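Long-range contacts in DUF6836 domain-containing protein (Clostridium leptum, PDB 4PW1), which is of unknown function but has a unique fold, a nine-stranded antiparallel beta sheet surrounded by alpha-helices: residues 133-138 with 171-176; 138-143 with 207-212; 221-226 with 235-240. One frame throughout, in Å; residues are numbered along the deposited sequence. Where two conformers were deposited one is given.

Contact 1. Residues 133-138 with 171-176; sequences QEDWEK and DNAFYM
Helix 122-141 passes the start of helix 173-190 at residues 133-138, the closest pair of CA atoms being those of Asp-135 and Asn-172, 5.3 Å apart. Asp-135 and Asn-172 run antiparallel alongside one another, their carboxylate and amide planes stacked 22° apart. Asp-135 CG lies anti to its carbonyl carbon, which sends OD2 to the first turn of the other helix: Ala-173 N donates to OD2 at 2.8 Å, almost straight but from above the carboxylate plane. OD1 forms a salt bridge with Lys-131. In return, Asn-172 ND2 gives an in-plane hydrogen to a lone pair of Asp-135 O, at 2.9 Å. The other end of that amide, OD1, accepts from Tyr-175 N at 3.0 Å and weakly from Phe-174 N, so three N-H groups of the first turn are capped by two side chains. Next to this polar pair, the Phe-174 ring takes Asp-135 CB at its edge and Trp-136 CD1 over one face, near the rim; the two rings meet obliquely, planes at 49°. Trp-136 NE1 donates to Val-208 O. Lys-138, which is exposed and bent at chi2 and chi4, brings NZ to the edge of the Tyr-175 ring in a weak bond to OH, whose stronger partner is Asp-142 O. The arrangement is a helix N-cap, with Asn-172 as cap residue; the neighbouring helix adds a second acceptor, the carboxylate of Asp-135.

Contact 2. Residues 138-143 with 207-212; sequences KFLSDP and LVLKSE
Lys-138 O is gripped by two donors, Asp-142 N at 3.0 Å and Ser-141 OG at 2.8 Å, the hydroxyl lying in the carbonyl plane on a lone pair. Both bonds close the C-terminal end of helix 122-141, and the contact as a whole is a packing of two helix C-termini, this one against the last turn of helix 198-210. Asp-142 leaves helical geometry on one side and Ser-211 on the other. No hydrogen bond crosses between the segments; the join is apolar. Phe-139, with CG anti to its backbone N (chi1 170°), reaches over with CE2, which meets Val-208 CG1 obliquely at 3.6 Å. The same ring presents its edge to the backbone of Leu-209, whose CA lies 3.8 Å from Phe-139 CE2. Pro-143 CB sits over one face of the Phe-139 ring, offset toward the rim, so the turn after the helix folds back on the helix's own aromatic. Trp-205 and Phe-178 add further rings around Phe-139, and Trp-205 NE1 donates to Pro-143 O. Leu-209, CG anti to N, lays CD1 against both Pro-143 CB and CG, each 3.9 Å away. On the flank nearer solvent, the CD2 methyl of Leu-140 rests on the Leu-209 carbonyl, 3.3 Å from its O.

Contact 3. Residues 221-226 with 235-240; sequences HIYAMY and VLIYSP
Tyr-223 and Ile-237 extend alongside each other in one direction from a non-hydrogen-bonded pair of the antiparallel hairpin 221-227/233-239. Ile-237 CG1 is over one face of the tyrosine ring, near the rim, while CG2 comes obliquely to Tyr-223 CE1 at 4.0 Å. From its other neighbour, Val-235 CG1 crosses to Tyr-223 CB at 3.7 Å, and Val-235 CG2 runs alongside Met-225 CG. Met-225, a selenomethionine, and Val-235 also pack on Glu-24 of the second subunit. Ile-237 CG2 further leans on His-221, whose ring turns an edge to the Tyr-238 backbone and whose ND1 donates to Asp-219 O. On the opposite face Ile-222 pairs with Tyr-238 and Ala-224 with Leu-236. Tyr-238 CG, anti to its N (chi1 -173°), carries the ring off the 221-226 strand, with Ile-222 CD1 obliquely beside it, to meet Phe-245 edge-to-face, and Leu-236 CD1 touches Tyr-226 CE1 obliquely. Four backbone bonds hold this register: Tyr-238 N to Ile-222 O, at 2.7 Å, runs nearly along the C=O axis, and Leu-236 N to Ala-224 O measures 2.8 Å. The chemistry implies that backbone bonds set the alignment, while apolar and aromatic groups fit each face to its own neighbours.

How the contacts relate
Contact 3 lies deepest, its centre about 9 Å from that of the chain, whereas contacts 1 and 2 lie about 16 and 18 Å out, among the helices packed on the sheet. Contacts 1 and 2 share helix 122-141 and Lys-138, and their centres are about 9 Å apart. Chemistry changes with place: side-chain capping in contact 1, apolar packing between helix ends in contact 2, backbone pairing in contact 3. Contact 1 is largely buried, though Lys-138 is exposed; contact 2 is partly buried. Tyr-226 links all three, its hydroxyl touching Phe-174 and its ring Trp-136 and Val-208, so both helical contacts lean on the hairpin, through Tyr-226 and also through Leu-236.

Contact 1. Residues 133-138 with 171-176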
# COMPACT_ATOMS: atom_id res chain seq x y z
N GLN B 133 -7.94 -17.54 -11.76
CA GLN B 133 -6.97 -18.01 -12.75
C GLN B 133 -7.64 -18.71 -13.93
O GLN B 133 -7.27 -18.48 -15.07
CB GLN B 133 -5.96 -18.96 -12.08
CG GLN B 133 -4.81 -19.47 -12.95
CD GLN B 133 -3.83 -18.36 -13.38
OE1 GLN B 133 -3.64 -17.37 -12.67
NE2 GLN B 133 -3.22 -18.53 -14.54
N GLU B 134 -8.61 -19.56 -13.63
CA GLU B 134 -9.37 -20.29 -14.63
C GLU B 134 -10.16 -19.31 -15.50
O GLU B 134 -10.17 -19.43 -16.71
CB GLU B 134 -10.30 -21.34 -13.96
CG GLU B 134 -9.60 -22.59 -13.43
CD GLU B 134 -10.42 -23.40 -12.41
OE1 GLU B 134 -11.59 -23.04 -12.10
OE2 GLU B 134 -9.89 -24.41 -11.91
N ASP B 135 -10.82 -18.35 -14.87
CA ASP B 135 -11.63 -17.36 -15.62
C ASP B 135 -10.70 -16.57 -16.56
O ASP B 135 -11.07 -16.26 -17.71
CB ASP B 135 -12.33 -16.38 -14.67
CG ASP B 135 -13.57 -16.96 -13.99
OD1 ASP B 135 -13.91 -18.11 -14.20
OD2 ASP B 135 -14.21 -16.23 -13.22
N TRP B 136 -9.51 -16.23 -16.06
CA TRP B 136 -8.55 -15.44 -16.79
C TRP B 136 -8.06 -16.19 -18.03
O TRP B 136 -7.92 -15.59 -19.11
CB TRP B 136 -7.35 -15.04 -15.91
CG TRP B 136 -6.37 -14.11 -16.59
CD1 TRP B 136 -6.66 -12.88 -17.12
CD2 TRP B 136 -4.95 -14.28 -16.77
NE1 TRP B 136 -5.54 -12.31 -17.64
CE2 TRP B 136 -4.48 -13.14 -17.45
CE3 TRP B 136 -4.05 -15.29 -16.44
CZ2 TRP B 136 -3.15 -12.98 -17.80
CZ3 TRP B 136 -2.71 -15.13 -16.78
CH2 TRP B 136 -2.27 -13.98 -17.46
N GLU B 137 -7.76 -17.47 -17.86
CA GLU B 137 -7.29 -18.29 -18.97
C GLU B 137 -8.38 -18.43 -20.01
O GLU B 137 -8.09 -18.39 -21.20
CB GLU B 137 -6.77 -19.64 -18.48
CG GLU B 137 -5.43 -19.47 -17.80
CD GLU B 137 -4.96 -20.70 -17.05
OE1 GLU B 137 -5.31 -21.83 -17.45
OE2 GLU B 137 -4.25 -20.52 -16.03
N LYS B 138 -9.62 -18.57 -19.57
CA LYS B 138 -10.73 -18.63 -20.51
C LYS B 138 -10.82 -17.29 -21.28
O LYS B 138 -10.95 -17.28 -22.49
CB LYS B 138 -12.05 -18.94 -19.79
CG LYS B 138 -13.27 -19.01 -20.70
CD LYS B 138 -13.05 -19.95 -21.90
CE LYS B 138 -14.34 -20.22 -22.67
NZ LYS B 138 -14.97 -18.96 -23.14
N ASP B 171 -20.56 -17.14 -15.57
CA ASP B 171 -20.04 -16.75 -14.27
C ASP B 171 -18.54 -16.42 -14.33
O ASP B 171 -17.87 -16.35 -13.29
CB ASP B 171 -20.36 -17.81 -13.20
CG ASP B 171 -19.65 -19.10 -13.44
OD1 ASP B 171 -18.53 -19.08 -13.99
OD2 ASP B 171 -20.21 -20.14 -13.07
N ASN B 172 -18.03 -16.18 -15.54
CA ASN B 172 -16.64 -15.70 -15.72
C ASN B 172 -16.50 -14.26 -15.19
O ASN B 172 -17.16 -13.34 -15.67
CB ASN B 172 -16.24 -15.80 -17.19
CG ASN B 172 -14.79 -15.41 -17.45
OD1 ASN B 172 -14.40 -14.26 -17.23
ND2 ASN B 172 -13.99 -16.37 -17.88
N ALA B 173 -15.66 -14.06 -14.17
CA ALA B 173 -15.59 -12.74 -13.53
C ALA B 173 -15.16 -11.63 -14.51
O ALA B 173 -15.60 -10.45 -14.38
CB ALA B 173 -14.64 -12.78 -12.32
N PHE B 174 -14.30 -11.97 -15.47
CA PHE B 174 -13.76 -10.99 -16.41
C PHE B 174 -14.86 -10.62 -17.38
O PHE B 174 -15.13 -9.44 -17.54
CB PHE B 174 -12.49 -11.49 -17.11
CG PHE B 174 -11.34 -11.67 -16.18
CD1 PHE B 174 -10.55 -10.60 -15.83
CD2 PHE B 174 -11.09 -12.91 -15.58
CE1 PHE B 174 -9.50 -10.74 -14.95
CE2 PHE B 174 -10.05 -13.05 -14.67
CZ PHE B 174 -9.25 -11.96 -14.34
N TYR B 175 -15.54 -11.61 -17.95
CA TYR B 175 -16.66 -11.34 -18.85
C TYR B 175 -17.73 -10.49 -18.18
O TYR B 175 -18.26 -9.55 -18.79
CB TYR B 175 -17.29 -12.63 -19.39
CG TYR B 175 -16.43 -13.47 -20.29
CD1 TYR B 175 -15.36 -12.92 -21.02
CD2 TYR B 175 -16.72 -14.82 -20.48
CE1 TYR B 175 -14.60 -13.71 -21.88
CE2 TYR B 175 -15.98 -15.62 -21.35
CZ TYR B 175 -14.91 -15.07 -22.05
OH TYR B 175 -14.15 -15.86 -22.89
N MSE B 176 -18.07 -10.80 -16.92
CA MSE B 176 -19.14 -10.10 -16.24
C MSE B 176 -18.75 -8.66 -16.01
O MSE B 176 -19.57 -7.72 -16.20
CB MSE B 176 -19.48 -10.69 -14.88
CG MSE B 176 -20.14 -12.05 -15.07
SE MSE B 176 -20.68 -12.77 -13.29
CE MSE B 176 -19.08 -12.72 -12.10

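Contact 2. Residues 138-143 with 207-212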
# COMPACT_ATOMS: atom_id res chain seq x y z
N LYS B 138 -9.62 -18.57 -19.57
CA LYS B 138 -10.73 -18.63 -20.51
C LYS B 138 -10.82 -17.29 -21.28
O LYS B 138 -10.95 -17.28 -22.49
CB LYS B 138 -12.05 -18.94 -19.79
CG LYS B 138 -13.27 -19.01 -20.70
CD LYS B 138 -13.05 -19.95 -21.90
CE LYS B 138 -14.34 -20.22 -22.67
NZ LYS B 138 -14.97 -18.96 -23.14
N PHE B 139 -10.72 -16.18 -20.56
CA PHE B 139 -10.69 -14.88 -21.20
C PHE B 139 -9.56 -14.77 -22.23
O PHE B 139 -9.80 -14.32 -23.36
CB PHE B 139 -10.61 -13.75 -20.18
CG PHE B 139 -10.34 -12.39 -20.77
CD1 PHE B 139 -11.36 -11.64 -21.32
CD2 PHE B 139 -9.07 -11.87 -20.77
CE1 PHE B 139 -11.11 -10.39 -21.88
CE2 PHE B 139 -8.81 -10.63 -21.31
CZ PHE B 139 -9.84 -9.88 -21.87
N LEU B 140 -8.35 -15.18 -21.85
CA LEU B 140 -7.24 -15.11 -22.80
C LEU B 140 -7.49 -15.93 -24.06
O LEU B 140 -7.10 -15.52 -25.15
CB LEU B 140 -5.92 -15.56 -22.19
CG LEU B 140 -5.36 -14.77 -21.02
CD1 LEU B 140 -4.11 -15.49 -20.50
CD2 LEU B 140 -5.07 -13.33 -21.37
N SER B 141 -8.15 -17.07 -23.93
CA SER B 141 -8.46 -17.89 -25.11
C SER B 141 -9.62 -17.31 -25.93
O SER B 141 -9.73 -17.61 -27.11
CB SER B 141 -8.82 -19.34 -24.71
OG SER B 141 -10.15 -19.38 -24.19
N ASP B 142 -10.48 -16.50 -25.32
CA ASP B 142 -11.64 -15.96 -26.01
C ASP B 142 -12.01 -14.58 -25.46
O ASP B 142 -12.97 -14.42 -24.69
CB ASP B 142 -12.81 -16.93 -25.89
CG ASP B 142 -14.00 -16.55 -26.77
OD1 ASP B 142 -13.89 -15.60 -27.60
OD2 ASP B 142 -15.05 -17.17 -26.61
N PRO B 143 -11.24 -13.56 -25.85
CA PRO B 143 -11.38 -12.29 -25.16
C PRO B 143 -12.51 -11.41 -25.68
O PRO B 143 -12.78 -10.37 -25.09
CB PRO B 143 -10.02 -11.62 -25.36
CG PRO B 143 -9.49 -12.20 -26.61
CD PRO B 143 -10.05 -13.60 -26.71
N LEU B 207 -5.07 -4.40 -20.91
CA LEU B 207 -4.23 -4.76 -19.79
C LEU B 207 -4.46 -6.18 -19.32
O LEU B 207 -3.48 -6.94 -19.11
CB LEU B 207 -4.47 -3.85 -18.62
CG LEU B 207 -3.78 -2.52 -18.78
CD1 LEU B 207 -4.38 -1.57 -17.75
CD2 LEU B 207 -2.28 -2.67 -18.65
N VAL B 208 -5.72 -6.57 -19.19
CA VAL B 208 -5.99 -7.92 -18.75
C VAL B 208 -5.52 -8.94 -19.80
O VAL B 208 -5.05 -10.05 -19.48
CB VAL B 208 -7.48 -8.11 -18.41
CG1 VAL B 208 -7.78 -9.55 -18.02
CG2 VAL B 208 -7.85 -7.22 -17.27
N LEU B 209 -5.61 -8.56 -21.07
CA LEU B 209 -5.27 -9.49 -22.13
C LEU B 209 -3.78 -9.67 -22.25
O LEU B 209 -3.31 -10.77 -22.53
CB LEU B 209 -5.80 -8.95 -23.46
CG LEU B 209 -5.54 -9.76 -24.70
CD1 LEU B 209 -6.25 -11.10 -24.64
CD2 LEU B 209 -6.01 -8.98 -25.93
N LYS B 210 -3.02 -8.59 -22.07
CA LYS B 210 -1.60 -8.62 -22.45
C LYS B 210 -0.65 -8.62 -21.28
O LYS B 210 0.53 -8.83 -21.47
CB LYS B 210 -1.28 -7.45 -23.36
CG LYS B 210 -2.09 -7.55 -24.66
CD LYS B 210 -1.62 -6.63 -25.77
CE LYS B 210 -2.35 -7.03 -27.05
NZ LYS B 210 -2.15 -6.09 -28.18
N SER B 211 -1.13 -8.37 -20.08
CA SER B 211 -0.21 -8.34 -18.96
C SER B 211 -0.21 -9.68 -18.26
O SER B 211 -1.19 -10.43 -18.26
CB SER B 211 -0.60 -7.23 -17.97
OG SER B 211 0.18 -7.33 -16.77
N GLU B 212 0.90 -9.94 -17.57
CA GLU B 212 0.95 -10.91 -16.52
C GLU B 212 -0.12 -10.61 -15.46
O GLU B 212 -0.37 -9.45 -15.10
CB GLU B 212 2.35 -10.83 -15.89
CG GLU B 212 2.59 -11.71 -14.68
CD GLU B 212 4.01 -11.56 -14.10
OE1 GLU B 212 4.59 -10.44 -14.14
OE2 GLU B 212 4.54 -12.58 -13.59

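Contact 3. Residues 221-226 with 235-240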
# COMPACT_ATOMS: atom_id res chain seq x y z
N HIS B 221 -10.36 -9.01 0.24
CA HIS B 221 -10.43 -9.09 -1.21
C HIS B 221 -9.17 -9.59 -1.80
O HIS B 221 -8.10 -9.56 -1.18
CB HIS B 221 -10.74 -7.71 -1.77
CG HIS B 221 -12.09 -7.23 -1.39
ND1 HIS B 221 -12.32 -6.49 -0.26
CD2 HIS B 221 -13.29 -7.46 -1.96
CE1 HIS B 221 -13.61 -6.25 -0.16
NE2 HIS B 221 -14.22 -6.83 -1.18
N ILE B 222 -9.29 -10.07 -3.03
CA ILE B 222 -8.12 -10.31 -3.86
C ILE B 222 -7.95 -9.15 -4.82
O ILE B 222 -8.92 -8.74 -5.53
CB ILE B 222 -8.22 -11.63 -4.62
CG1 ILE B 222 -8.29 -12.77 -3.62
CG2 ILE B 222 -7.03 -11.82 -5.59
CD1 ILE B 222 -8.55 -14.12 -4.28
N TYR B 223 -6.73 -8.62 -4.85
CA TYR B 223 -6.36 -7.54 -5.80
C TYR B 223 -5.63 -8.18 -6.98
O TYR B 223 -4.55 -8.71 -6.83
CB TYR B 223 -5.47 -6.50 -5.13
CG TYR B 223 -6.21 -5.53 -4.23
CD1 TYR B 223 -7.39 -5.85 -3.63
CD2 TYR B 223 -5.66 -4.30 -3.91
CE1 TYR B 223 -8.05 -4.97 -2.79
CE2 TYR B 223 -6.31 -3.41 -3.08
CZ TYR B 223 -7.52 -3.75 -2.55
OH TYR B 223 -8.14 -2.91 -1.70
N ALA B 224 -6.28 -8.17 -8.13
CA ALA B 224 -5.72 -8.72 -9.35
C ALA B 224 -5.04 -7.60 -10.09
O ALA B 224 -5.67 -6.61 -10.44
CB ALA B 224 -6.82 -9.29 -10.19
N MSE B 225 -3.75 -7.75 -10.35
CA MSE B 225 -2.93 -6.64 -10.77
C MSE B 225 -2.41 -6.88 -12.15
O MSE B 225 -1.95 -7.98 -12.51
CB MSE B 225 -1.76 -6.45 -9.78
CG MSE B 225 -2.32 -6.08 -8.40
SE MSE B 225 -0.98 -6.63 -7.02
CE MSE B 225 0.66 -6.36 -7.99
N TYR B 226 -2.46 -5.83 -12.93
CA TYR B 226 -1.99 -5.91 -14.31
C TYR B 226 -1.27 -4.64 -14.63
O TYR B 226 -1.69 -3.58 -14.20
CB TYR B 226 -3.19 -6.02 -15.26
CG TYR B 226 -4.02 -7.21 -15.00
CD1 TYR B 226 -5.05 -7.17 -14.08
CD2 TYR B 226 -3.78 -8.39 -15.67
CE1 TYR B 226 -5.80 -8.29 -13.82
CE2 TYR B 226 -4.53 -9.52 -15.40
CZ TYR B 226 -5.54 -9.46 -14.46
OH TYR B 226 -6.32 -10.56 -14.17
N VAL B 235 -5.70 -2.37 -11.04
CA VAL B 235 -6.07 -3.38 -10.09
C VAL B 235 -7.55 -3.63 -10.20
O VAL B 235 -8.35 -2.69 -10.26
CB VAL B 235 -5.74 -2.94 -8.66
CG1 VAL B 235 -6.18 -3.98 -7.68
CG2 VAL B 235 -4.28 -2.67 -8.53
N LEU B 236 -7.91 -4.90 -10.36
CA LEU B 236 -9.29 -5.33 -10.26
C LEU B 236 -9.50 -5.91 -8.87
O LEU B 236 -8.73 -6.72 -8.44
CB LEU B 236 -9.58 -6.38 -11.32
CG LEU B 236 -9.59 -5.86 -12.74
CD1 LEU B 236 -9.71 -7.01 -13.74
CD2 LEU B 236 -10.76 -4.90 -12.93
N ILE B 237 -10.55 -5.46 -8.18
CA ILE B 237 -10.82 -5.84 -6.81
C ILE B 237 -11.86 -6.93 -6.78
O ILE B 237 -13.04 -6.68 -7.10
CB ILE B 237 -11.34 -4.63 -6.00
CG1 ILE B 237 -10.34 -3.48 -6.08
CG2 ILE B 237 -11.63 -5.02 -4.56
CD1 ILE B 237 -10.89 -2.20 -5.51
N TYR B 238 -11.42 -8.13 -6.44
CA TYR B 238 -12.26 -9.32 -6.46
C TYR B 238 -12.72 -9.69 -5.07
O TYR B 238 -11.89 -9.79 -4.15
CB TYR B 238 -11.50 -10.47 -7.09
CG TYR B 238 -12.30 -11.73 -7.32
CD1 TYR B 238 -13.16 -11.84 -8.42
CD2 TYR B 238 -12.14 -12.85 -6.51
CE1 TYR B 238 -13.84 -13.00 -8.69
CE2 TYR B 238 -12.84 -14.03 -6.77
CZ TYR B 238 -13.69 -14.08 -7.86
OH TYR B 238 -14.37 -15.24 -8.15
N SER B 239 -14.03 -9.91 -4.94
CA SER B 239 -14.60 -10.47 -3.73
C SER B 239 -14.70 -12.01 -3.83
O SER B 239 -15.40 -12.54 -4.70
CB SER B 239 -15.99 -9.91 -3.49
OG SER B 239 -16.64 -10.70 -2.53
N PRO B 240 -13.98 -12.73 -2.95
CA PRO B 240 -14.11 -14.19 -2.93
C PRO B 240 -15.48 -14.63 -2.40
O PRO B 240 -15.94 -15.67 -2.75
CB PRO B 240 -12.97 -14.63 -1.98
CG PRO B 240 -12.81 -13.46 -1.06
CD PRO B 240 -13.00 -12.27 -1.97